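PDB 3I7M: Xaa-Pro dipeptidase from Lactobacillus brevis, which probably works, in its full-length form, as a manganese-dependent metalloexopeptidase of family M24B, of which this chain is the N-terminal creatinase/prolidase domain. Local coordinates for residues P99-I104 / S125-I130; A18-L23 / A45-P50; E7-W12 / T131-H136. All coordinates share one frame; numbering follows the deposited sequence. Where two conformers were deposited one is given.

Contact 1. Residues P99-I104 / S125-I130; sequences PEHVAI and SFDLDI
His-101 and Asp-127 add a histidine-carboxylate hydrogen bond to a parallel strand pair: ND1 of His-101 donates to OD1 of Asp-127 over 2.6 Å. The bond is nearly straight (170° at the hydrogen), uses the syn lone pair of OD1 and lies in the imidazole plane, with ring and carboxylate only 9° from coplanar. Asp-127 CG sits between its own backbone N and carbonyl carbon (chi1 56°), which brings it to the edge of the His-101 ring. An alanine at His-101 would probably leave the Asp-127 carboxylate without this donor and set it free to turn.

The backbone ladder is irregular. Ser-125 N bonds Glu-100 O at 2.8 Å and Val-102 N bonds Ser-125 O at 2.9 Å, whereas the next bond, Ile-104 N to Leu-128 O, stretches to 3.2 Å. His-101 pairs with Ser-125 but Ile-104 with Asp-129, so segment 125-130 spends one residue more between the two bridges. On the sheet face opposite His-101, Phe-126 takes Val-102 CB over one ring face, 4.0 Å from its centroid, in a CH-pi contact; Ile-104 CG2 meets the ring edge, 3.8 Å from CD1 of Phe-126.

Strands 101-104 and 125-129 with helix 111-118 form a beta-alpha-beta unit, that helix packing on Phe-126 through Met-114, Leu-117 and Ala-118. Strand 125-129 is outermost in the sheet, and strand 20-23 flanks 101-104 on its other side.

Contact 2. Residues A18-L23 / A45-P50; sequences ASMTYL and ALVVFP
Tyr-22 passes its pair partner Val-47 and brings its OH to 3.3 Å from CB of Ala-45, a methyl oblique to the ring; CG anti to the backbone N (chi1 179°) starts the ring in that direction. Nearer the root of the ring, CD1 of Tyr-22 touches CG2 of Val-47 at 3.9 Å, and these two side chains share a sheet face. At the other end Met-20, a selenomethionine, lies beside Phe-49 in an oblique Met-aromatic contact, its SE 5.4 Å from the Phe-49 ring centroid and 57° off the normal; CB of Met-20 approaches CD1 of Phe-49 at 3.8 Å. On the opposite face Leu-23 and Leu-46 are paired, CB to CB 4.2 Å.

Thr-21 with Val-48 and Leu-23 with Leu-46 are antiparallel hydrogen-bonded pairs, enclosing the non-hydrogen-bonded pair Tyr-22 with Val-47. All four bonds are short and straight: Thr-21 N to Val-48 O is 2.8 Å.

The pair lies in the middle of the mixed sheet, between strands 101-104 and 55-59. Helix 84-94 covers Met-20 and Tyr-22 on one face; helix 26-33 packs on Leu-23 and Leu-46, and helix 5-15 on Val-48, on the other.

Contact 3. Residues E7-W12 / T131-H136; sequences EQIQQW and TSFIEH
Trp-12 and Phe-133 bridge an antiparallel helix pair whose local axes stay 11.7 Å apart, at 152° between their directions. Long side chains span most of that gap, and no hydrogen bond crosses it. The dense part centres on the aromatic pair. CB of Trp-12 sits over one face of the Phe-133 ring, 4.0 Å from its centroid, a CH-pi contact. The indole's five-membered ring meets the same phenyl obliquely, centroids 4.2 Å apart with the planes at 36°; the closest carbon approach within the pair is doubtful, so the case for close packing rests on the CB contact. CG of Phe-133 is anti to the backbone N (chi1 177°), which starts the ring toward helix 7-12. NE1 of Trp-12 lies 3.6 Å from CB of Phe-133. Trp-12 also stacks on His-16 and touches Ile-130, which joins helix 5-15 to the residue between strand 125-129 and helix 131-136.

The looser side is at Gln-8, an exposed residue whose backbone O approaches Phe-133 CZ at 3.8 Å and whose CB stays farther from that atom. Ile-9, by contrast, forms a buried flank: its CG1 lies at the ring edge, 4.1 Å from CE2 of Phe-133, and its terminal methyl CD1 is 4.1 Å from CD1 of Ile-134.

How the contacts relate
Contacts 1 and 2 share one mixed sheet: strands 101-104 and 20-23 are neighbours in it, the contact centres are about 9 Å apart, and His-101 O lies 2.7 Å from Ser-19 N, a probable hydrogen bond. Along the chain contact 2 closes before contact 1 opens, and both are nested inside the loop closed by contact 3, which brings the first and last helices together. Its centre lies about 11 Å from that of contact 2 and 13 Å from that of contact 1. Trp-12 packs on Ala-103 and Ile-9 meets Val-48, so helix 5-15 lies on one face of the sheet, with helix 131-136 against it, joining the two ends of the N-terminal domain.

Contact 1. Residues P99-I104 / S125-I130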
# COMPACT_ATOMS: atom_id res chain seq x y z
N PRO A 99 7.34 11.15 1.56
CA PRO A 99 5.93 11.36 1.92
C PRO A 99 5.67 12.30 3.07
O PRO A 99 6.33 12.25 4.14
CB PRO A 99 5.42 9.96 2.27
CG PRO A 99 6.59 9.18 2.57
CD PRO A 99 7.76 9.75 1.77
N GLU A 100 4.68 13.14 2.87
CA GLU A 100 4.19 14.00 3.93
C GLU A 100 2.90 13.38 4.43
O GLU A 100 2.98 12.40 5.19
CB GLU A 100 4.05 15.44 3.46
CG GLU A 100 5.44 16.05 3.18
CD GLU A 100 5.43 17.52 2.84
OE1 GLU A 100 4.45 18.22 3.14
OE2 GLU A 100 6.45 17.96 2.27
N HIS A 101 1.73 13.79 3.97
CA HIS A 101 0.51 13.15 4.41
C HIS A 101 0.37 11.80 3.75
O HIS A 101 0.57 11.67 2.53
CB HIS A 101 -0.72 14.01 4.17
CG HIS A 101 -0.67 15.29 4.89
ND1 HIS A 101 -1.15 15.45 6.17
CD2 HIS A 101 -0.04 16.45 4.57
CE1 HIS A 101 -0.94 16.70 6.55
NE2 HIS A 101 -0.24 17.32 5.62
N VAL A 102 0.14 10.76 4.56
CA VAL A 102 -0.05 9.38 4.11
C VAL A 102 -1.40 8.88 4.56
O VAL A 102 -1.76 9.05 5.73
CB VAL A 102 1.08 8.43 4.62
CG1 VAL A 102 0.83 7.05 4.09
CG2 VAL A 102 2.45 8.94 4.19
N ALA A 103 -2.21 8.35 3.66
CA ALA A 103 -3.49 7.75 4.00
C ALA A 103 -3.30 6.25 4.21
O ALA A 103 -2.53 5.61 3.49
CB ALA A 103 -4.47 7.98 2.88
N ILE A 104 -3.97 5.76 5.24
CA ILE A 104 -3.97 4.33 5.58
C ILE A 104 -5.42 3.88 5.85
O ILE A 104 -6.32 4.73 6.01
CB ILE A 104 -3.05 3.99 6.78
CG1 ILE A 104 -3.32 4.93 7.93
CG2 ILE A 104 -1.58 4.06 6.32
CD1 ILE A 104 -2.74 4.47 9.22
N SER A 125 3.05 12.24 7.99
CA SER A 125 1.90 12.57 8.83
C SER A 125 0.76 11.61 8.48
O SER A 125 0.27 11.63 7.35
CB SER A 125 1.37 13.99 8.56
OG SER A 125 2.31 14.98 8.92
N PHE A 126 0.41 10.69 9.38
CA PHE A 126 -0.62 9.70 9.12
C PHE A 126 -1.93 10.22 9.69
O PHE A 126 -2.49 9.71 10.66
CB PHE A 126 -0.22 8.32 9.72
CG PHE A 126 0.85 7.62 8.97
CD1 PHE A 126 0.56 6.61 8.13
CD2 PHE A 126 2.19 8.00 9.08
CE1 PHE A 126 1.54 5.90 7.42
CE2 PHE A 126 3.20 7.32 8.36
CZ PHE A 126 2.86 6.29 7.51
N ASP A 127 -2.44 11.27 9.05
CA ASP A 127 -3.62 11.97 9.53
C ASP A 127 -4.81 11.79 8.57
O ASP A 127 -5.78 12.52 8.60
CB ASP A 127 -3.29 13.44 9.79
CG ASP A 127 -2.72 14.16 8.65
OD1 ASP A 127 -2.54 13.66 7.52
OD2 ASP A 127 -2.48 15.37 8.93
N LEU A 128 -4.71 10.81 7.69
CA LEU A 128 -5.75 10.53 6.70
C LEU A 128 -6.22 9.06 6.77
O LEU A 128 -5.38 8.14 6.85
CB LEU A 128 -5.22 10.77 5.30
CG LEU A 128 -4.98 12.21 4.89
CD1 LEU A 128 -4.28 12.25 3.54
CD2 LEU A 128 -6.25 13.03 4.79
N ASP A 129 -7.52 8.82 6.70
CA ASP A 129 -8.13 7.51 6.83
C ASP A 129 -8.96 7.30 5.59
O ASP A 129 -9.89 8.03 5.32
CB ASP A 129 -8.96 7.43 8.11
CG ASP A 129 -9.40 6.04 8.44
OD1 ASP A 129 -9.10 5.11 7.68
OD2 ASP A 129 -10.03 5.90 9.51
N ILE A 130 -8.61 6.27 4.82
CA ILE A 130 -9.36 5.89 3.62
C ILE A 130 -10.40 4.80 3.88
O ILE A 130 -11.13 4.42 2.96
CB ILE A 130 -8.40 5.52 2.45
CG1 ILE A 130 -9.07 5.65 1.09
CG2 ILE A 130 -7.71 4.15 2.70
CD1 ILE A 130 -8.11 5.55 -0.06

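Contact 2. Residues A18-L23 / A45-P50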
# COMPACT_ATOMS: atom_id res chain seq x y z
N ALA A 18 -2.60 13.92 -0.29
CA ALA A 18 -1.77 12.84 0.26
C ALA A 18 -0.62 12.54 -0.69
O ALA A 18 -0.81 12.44 -1.93
CB ALA A 18 -2.60 11.58 0.43
N SER A 19 0.55 12.31 -0.14
CA SER A 19 1.65 11.85 -0.91
C SER A 19 1.48 10.44 -1.46
O SER A 19 2.08 10.07 -2.50
CB SER A 19 2.94 11.86 -0.10
OG SER A 19 3.28 13.19 0.34
N MSE A 20 0.76 9.64 -0.69
CA MSE A 20 0.51 8.25 -1.09
C MSE A 20 -0.57 7.72 -0.19
O MSE A 20 -0.84 8.25 0.89
CB MSE A 20 1.71 7.36 -1.05
CG MSE A 20 2.24 7.24 0.34
SE MSE A 20 3.93 6.30 0.37
CE MSE A 20 4.07 5.99 2.16
N THR A 21 -1.19 6.64 -0.66
CA THR A 21 -2.12 5.82 0.10
C THR A 21 -1.52 4.43 0.25
O THR A 21 -1.14 3.84 -0.78
CB THR A 21 -3.43 5.81 -0.61
OG1 THR A 21 -4.02 7.12 -0.48
CG2 THR A 21 -4.38 4.81 -0.01
N TYR A 22 -1.50 3.92 1.47
CA TYR A 22 -0.95 2.59 1.78
C TYR A 22 -2.11 1.71 2.13
O TYR A 22 -2.73 1.91 3.21
CB TYR A 22 0.05 2.74 2.92
CG TYR A 22 0.66 1.42 3.33
CD1 TYR A 22 1.85 1.00 2.74
CD2 TYR A 22 0.16 0.70 4.36
CE1 TYR A 22 2.40 -0.22 3.10
CE2 TYR A 22 0.73 -0.55 4.74
CZ TYR A 22 1.86 -0.93 4.10
OH TYR A 22 2.41 -2.18 4.44
N LEU A 23 -2.48 0.75 1.28
CA LEU A 23 -3.61 -0.19 1.50
C LEU A 23 -3.04 -1.51 2.03
O LEU A 23 -2.07 -2.06 1.44
CB LEU A 23 -4.31 -0.40 0.20
CG LEU A 23 -4.96 0.86 -0.38
CD1 LEU A 23 -5.59 0.46 -1.72
CD2 LEU A 23 -5.94 1.56 0.54
N ALA A 45 0.94 -5.29 0.76
CA ALA A 45 0.43 -3.92 0.66
C ALA A 45 0.25 -3.54 -0.77
O ALA A 45 0.92 -4.06 -1.67
CB ALA A 45 1.46 -2.96 1.33
N LEU A 46 -0.63 -2.58 -0.98
CA LEU A 46 -0.85 -1.97 -2.29
C LEU A 46 -0.71 -0.46 -2.10
O LEU A 46 -1.43 0.12 -1.29
CB LEU A 46 -2.20 -2.37 -2.86
CG LEU A 46 -2.42 -2.13 -4.35
CD1 LEU A 46 -3.63 -2.96 -4.83
CD2 LEU A 46 -2.62 -0.66 -4.55
N VAL A 47 0.26 0.15 -2.76
CA VAL A 47 0.61 1.56 -2.58
C VAL A 47 0.18 2.33 -3.78
O VAL A 47 0.50 1.98 -4.90
CB VAL A 47 2.10 1.74 -2.35
CG1 VAL A 47 2.47 3.23 -2.23
CG2 VAL A 47 2.49 0.89 -1.11
N VAL A 48 -0.60 3.37 -3.53
CA VAL A 48 -1.20 4.17 -4.59
C VAL A 48 -0.70 5.63 -4.43
O VAL A 48 -0.56 6.17 -3.33
CB VAL A 48 -2.73 4.19 -4.47
CG1 VAL A 48 -3.45 5.10 -5.56
CG2 VAL A 48 -3.32 2.77 -4.52
N PHE A 49 -0.36 6.26 -5.58
CA PHE A 49 0.13 7.62 -5.60
C PHE A 49 -0.86 8.49 -6.32
O PHE A 49 -1.65 8.01 -7.13
CB PHE A 49 1.49 7.68 -6.34
CG PHE A 49 2.56 6.87 -5.66
CD1 PHE A 49 3.23 7.37 -4.57
CD2 PHE A 49 2.85 5.59 -6.09
CE1 PHE A 49 4.22 6.65 -3.91
CE2 PHE A 49 3.85 4.83 -5.45
CZ PHE A 49 4.52 5.35 -4.33
N PRO A 50 -0.75 9.78 -6.07
CA PRO A 50 -1.73 10.68 -6.70
C PRO A 50 -1.47 10.92 -8.17
O PRO A 50 -2.42 11.30 -8.92
CB PRO A 50 -1.54 11.98 -5.96
CG PRO A 50 -0.20 11.96 -5.34
CD PRO A 50 0.04 10.44 -5.04

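Contact 3. Residues E7-W12 / T131-H136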
# COMPACT_ATOMS: atom_id res chain seq x y z
N GLU A 7 -7.83 4.23 -10.45
CA GLU A 7 -7.87 5.69 -10.72
C GLU A 7 -8.76 6.46 -9.72
O GLU A 7 -8.44 7.59 -9.34
CB GLU A 7 -8.23 6.01 -12.20
CG GLU A 7 -7.26 5.40 -13.19
CD GLU A 7 -7.75 5.41 -14.65
OE1 GLU A 7 -8.96 5.31 -14.92
OE2 GLU A 7 -6.86 5.46 -15.52
N GLN A 8 -9.86 5.87 -9.26
CA GLN A 8 -10.64 6.46 -8.23
C GLN A 8 -9.84 6.67 -6.94
O GLN A 8 -9.96 7.72 -6.30
CB GLN A 8 -11.88 5.61 -7.92
CG GLN A 8 -12.95 5.60 -9.04
CD GLN A 8 -14.10 4.66 -8.68
OE1 GLN A 8 -14.82 4.88 -7.73
NE2 GLN A 8 -14.27 3.60 -9.45
N ILE A 9 -9.04 5.67 -6.57
CA ILE A 9 -8.19 5.84 -5.37
C ILE A 9 -7.11 6.86 -5.57
O ILE A 9 -6.82 7.64 -4.66
CB ILE A 9 -7.61 4.50 -4.92
CG1 ILE A 9 -8.76 3.59 -4.50
CG2 ILE A 9 -6.75 4.64 -3.65
CD1 ILE A 9 -8.43 2.13 -4.43
N GLN A 10 -6.52 6.86 -6.76
CA GLN A 10 -5.53 7.87 -7.05
C GLN A 10 -6.13 9.26 -6.94
O GLN A 10 -5.53 10.17 -6.37
CB GLN A 10 -4.95 7.61 -8.44
CG GLN A 10 -4.07 8.72 -8.90
CD GLN A 10 -3.36 8.31 -10.17
OE1 GLN A 10 -3.96 8.32 -11.25
NE2 GLN A 10 -2.11 7.88 -10.04
N GLN A 11 -7.34 9.40 -7.47
CA GLN A 11 -8.00 10.70 -7.45
C GLN A 11 -8.26 11.17 -6.01
O GLN A 11 -8.06 12.34 -5.63
CB GLN A 11 -9.30 10.64 -8.27
CG GLN A 11 -10.06 11.93 -8.32
CD GLN A 11 -11.44 11.76 -8.91
OE1 GLN A 11 -12.43 11.56 -8.19
NE2 GLN A 11 -11.52 11.84 -10.24
N TRP A 12 -8.73 10.23 -5.19
CA TRP A 12 -9.03 10.49 -3.78
C TRP A 12 -7.75 10.95 -3.09
O TRP A 12 -7.76 11.90 -2.32
CB TRP A 12 -9.64 9.24 -3.11
CG TRP A 12 -10.00 9.41 -1.68
CD1 TRP A 12 -11.22 9.72 -1.17
CD2 TRP A 12 -9.11 9.32 -0.52
NE1 TRP A 12 -11.16 9.78 0.21
CE2 TRP A 12 -9.88 9.56 0.62
CE3 TRP A 12 -7.76 8.99 -0.36
CZ2 TRP A 12 -9.33 9.54 1.91
CZ3 TRP A 12 -7.22 9.01 0.88
CH2 TRP A 12 -7.99 9.30 2.02
N THR A 131 -10.55 4.42 5.16
CA THR A 131 -11.48 3.34 5.54
C THR A 131 -12.89 3.57 4.95
O THR A 131 -13.44 2.70 4.28
CB THR A 131 -11.54 3.18 7.05
OG1 THR A 131 -10.27 2.71 7.49
CG2 THR A 131 -12.66 2.13 7.45
N SER A 132 -13.46 4.75 5.21
CA SER A 132 -14.82 5.04 4.79
C SER A 132 -14.94 5.07 3.26
O SER A 132 -15.94 4.58 2.67
CB SER A 132 -15.26 6.37 5.38
OG SER A 132 -16.52 6.71 4.86
N PHE A 133 -13.96 5.71 2.58
CA PHE A 133 -13.95 5.81 1.11
C PHE A 133 -13.97 4.37 0.47
O PHE A 133 -14.77 4.03 -0.44
CB PHE A 133 -12.81 6.62 0.58
CG PHE A 133 -12.74 6.68 -0.96
CD1 PHE A 133 -13.52 7.58 -1.69
CD2 PHE A 133 -11.91 5.85 -1.68
CE1 PHE A 133 -13.48 7.60 -3.09
CE2 PHE A 133 -11.85 5.90 -3.05
CZ PHE A 133 -12.64 6.78 -3.76
N ILE A 134 -13.11 3.49 0.99
CA ILE A 134 -13.05 2.12 0.49
C ILE A 134 -14.39 1.43 0.77
O ILE A 134 -14.89 0.64 -0.05
CB ILE A 134 -11.87 1.34 1.12
CG1 ILE A 134 -10.49 1.89 0.74
CG2 ILE A 134 -12.07 -0.20 0.84
CD1 ILE A 134 -10.19 2.03 -0.73
N GLU A 135 -14.97 1.65 1.95
CA GLU A 135 -16.25 1.02 2.38
C GLU A 135 -17.35 1.34 1.36
O GLU A 135 -18.22 0.48 1.03
CB GLU A 135 -16.67 1.60 3.75
CG GLU A 135 -16.82 0.64 4.91
CD GLU A 135 -16.50 1.28 6.29
OE1 GLU A 135 -16.03 0.56 7.20
OE2 GLU A 135 -16.71 2.51 6.47
N HIS A 136 -17.36 2.59 0.87
CA HIS A 136 -18.41 3.09 -0.04
C HIS A 136 -18.22 2.81 -1.50
O HIS A 136 -19.16 2.97 -2.28
CB HIS A 136 -18.65 4.61 0.10
CG HIS A 136 -19.01 5.01 1.49
ND1 HIS A 136 -18.61 6.21 2.04
CD2 HIS A 136 -19.68 4.34 2.46
CE1 HIS A 136 -19.05 6.28 3.29
NE2 HIS A 136 -19.70 5.16 3.56